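Local coordinates for protein Rab3 interacting molecule variant 2 (PDB 4TS6) that probably acts as a presynaptic scaffold at the active zone, where it supports synaptic transmitter release, its C2A domain being the part described here, at residues A[25-30]-A[92-97]. Sequence-based numbering, arbitrary orientation. Where two conformers were deposited one is given.
Sequences LIVTLV and RLLEVT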
loop_
_atom_site.group_PDB
_atom_site.type_symbol
_atom_site.label_atom_id
_atom_site.label_comp_id
_atom_site.label_asym_id
_atom_site.label_seq_id
_atom_site.Cartn_x
_atom_site.Cartn_y
_atom_site.Cartn_z
ATOM N N LEU A 25 -13.329 6.010 0.314
ATOM C CA LEU A 25 -12.648 4.726 0.354
ATOM C C LEU A 25 -11.596 4.876 1.440
ATOM O O LEU A 25 -10.828 5.830 1.415
ATOM C CB LEU A 25 -11.963 4.445 -0.990
ATOM C CG LEU A 25 -11.070 3.200 -1.019
ATOM C CD1 LEU A 25 -11.932 1.973 -0.808
ATOM C CD2 LEU A 25 -10.307 3.103 -2.343
ATOM N N ILE A 26 -11.570 3.962 2.404
ATOM C CA ILE A 26 -10.613 4.068 3.512
ATOM C C ILE A 26 -9.591 2.928 3.429
ATOM O O ILE A 26 -9.959 1.751 3.358
ATOM C CB ILE A 26 -11.327 4.060 4.875
ATOM C CG1 ILE A 26 -12.345 5.211 4.943
ATOM C CG2 ILE A 26 -10.322 4.175 6.008
ATOM C CD1 ILE A 26 -13.401 5.030 6.017
ATOM N N VAL A 27 -8.309 3.293 3.419
ATOM C CA VAL A 27 -7.224 2.344 3.191
ATOM C C VAL A 27 -6.259 2.399 4.362
ATOM O O VAL A 27 -5.700 3.460 4.653
ATOM C CB VAL A 27 -6.449 2.699 1.895
ATOM C CG1 VAL A 27 -5.330 1.687 1.630
ATOM C CG2 VAL A 27 -7.395 2.734 0.715
ATOM N N THR A 28 -6.067 1.272 5.044
ATOM C CA THR A 28 -5.098 1.224 6.147
ATOM C C THR A 28 -3.982 0.235 5.832
ATOM O O THR A 28 -4.238 -0.949 5.604
ATOM C CB THR A 28 -5.757 0.889 7.510
ATOM O OG1 THR A 28 -6.793 1.843 7.793
ATOM C CG2 THR A 28 -4.717 0.931 8.635
ATOM N N LEU A 29 -2.745 0.736 5.802
ATOM C CA LEU A 29 -1.583 -0.131 5.689
ATOM C C LEU A 29 -1.089 -0.436 7.090
ATOM O O LEU A 29 -0.512 0.422 7.759
ATOM C CB LEU A 29 -0.471 0.547 4.904
ATOM C CG LEU A 29 -0.599 0.484 3.389
ATOM C CD1 LEU A 29 -1.829 1.206 2.885
ATOM C CD2 LEU A 29 0.615 1.109 2.804
ATOM N N VAL A 30 -1.318 -1.657 7.542
ATOM C CA VAL A 30 -0.989 -2.008 8.914
ATOM C C VAL A 30 0.503 -2.242 9.034
ATOM O O VAL A 30 1.199 -1.531 9.766
ATOM C CB VAL A 30 -1.753 -3.250 9.357
ATOM C CG1 VAL A 30 -1.449 -3.584 10.806
ATOM C CG2 VAL A 30 -3.243 -3.024 9.159
ATOM N N ARG A 92 -11.562 0.845 -11.262
ATOM C CA ARG A 92 -10.361 1.412 -10.650
ATOM C C ARG A 92 -9.526 0.372 -9.919
ATOM O O ARG A 92 -10.021 -0.701 -9.556
ATOM C CB ARG A 92 -10.708 2.559 -9.708
ATOM C CG ARG A 92 -11.534 3.620 -10.379
ATOM C CD ARG A 92 -11.348 4.944 -9.693
ATOM N NE ARG A 92 -12.496 5.798 -9.967
ATOM C CZ ARG A 92 -12.562 7.089 -9.660
ATOM N NH1 ARG A 92 -11.526 7.685 -9.073
ATOM N NH2 ARG A 92 -13.664 7.775 -9.948
ATOM N N LEU A 93 -8.249 0.693 -9.715
ATOM C CA LEU A 93 -7.325 -0.232 -9.059
ATOM C C LEU A 93 -6.655 0.490 -7.910
ATOM O O LEU A 93 -6.254 1.636 -8.058
ATOM C CB LEU A 93 -6.244 -0.701 -10.032
ATOM C CG LEU A 93 -6.689 -1.488 -11.258
ATOM C CD1 LEU A 93 -5.481 -1.858 -12.103
ATOM C CD2 LEU A 93 -7.428 -2.728 -10.841
ATOM N N LEU A 94 -6.540 -0.166 -6.761
ATOM C CA LEU A 94 -5.700 0.387 -5.698
ATOM C C LEU A 94 -4.317 -0.235 -5.858
ATOM O O LEU A 94 -4.169 -1.451 -5.785
ATOM C CB LEU A 94 -6.262 0.053 -4.316
ATOM C CG LEU A 94 -5.606 0.807 -3.153
ATOM C CD1 LEU A 94 -6.054 2.246 -3.185
ATOM C CD2 LEU A 94 -5.952 0.162 -1.817
ATOM N N GLU A 95 -3.308 0.596 -6.097
ATOM C CA GLU A 95 -1.958 0.105 -6.371
ATOM C C GLU A 95 -1.095 0.510 -5.192
ATOM O O GLU A 95 -0.864 1.702 -4.969
ATOM C CB GLU A 95 -1.412 0.736 -7.664
ATOM C CG GLU A 95 -0.050 0.179 -8.132
ATOM C CD GLU A 95 0.643 1.088 -9.142
ATOM O OE1 GLU A 95 0.781 0.695 -10.336
ATOM O OE2 GLU A 95 1.061 2.196 -8.734
ATOM N N VAL A 96 -0.647 -0.478 -4.422
ATOM C CA VAL A 96 0.193 -0.226 -3.257
ATOM C C VAL A 96 1.573 -0.769 -3.581
ATOM O O VAL A 96 1.734 -1.959 -3.870
ATOM C CB VAL A 96 -0.337 -0.955 -1.999
ATOM C CG1 VAL A 96 0.563 -0.638 -0.792
ATOM C CG2 VAL A 96 -1.801 -0.573 -1.710
ATOM N N THR A 97 2.576 0.096 -3.537
ATOM C CA THR A 97 3.921 -0.325 -3.886
ATOM C C THR A 97 4.856 -0.100 -2.711
ATOM O O THR A 97 4.855 0.977 -2.118
ATOM C CB THR A 97 4.440 0.451 -5.100
ATOM O OG1 THR A 97 3.498 0.346 -6.179
ATOM C CG2 THR A 97 5.765 -0.099 -5.542
#
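Leu94 pushes its CD2 methyl against both branches of Val27, 3.8 Å from CG1 and 3.9 Å from CG2, so that the two side chains meet tip to tip across the middle of the C2 beta-sandwich. The leucine owes this reach to a CG placed trans to its main-chain nitrogen (chi1 -169°), while its other methyl, CD1, also reaches CG2 of Val27 and lies a looser 4.4 Å from CD2 of Leu25. One step along, Leu29 and Val96 pass alongside each other in opposite directions instead of meeting head-on, with CD2 of Leu29 4.0 Å from CG1 of Val96.

The pairing illustrates how two sheets are joined by alternate residues. Strand 24-33 belongs to one four-stranded antiparallel sheet and strand 93-100 to the other; their short segments run nearly parallel, 22° apart and 10.9 Å between axes, too distant for backbone pairing. Leu25, Val27 and Leu29 face inward from one sheet, Leu94 and Val96 from the other, whereas on the outer faces Thr28 hydrogen-bonds Thr78 through their hydroxyls and Glu95 forms a salt bridge with Arg56. Leu16 of strand 11-19 and Val50 of strand 46-53 also touch Leu94, carrying the core on into the neighbouring strand of each sheet.

With no hydrogen bond or charge crossing the interface, cohesion here probably rests on methyl packing and the exclusion of water, and the fit on side-chain shape.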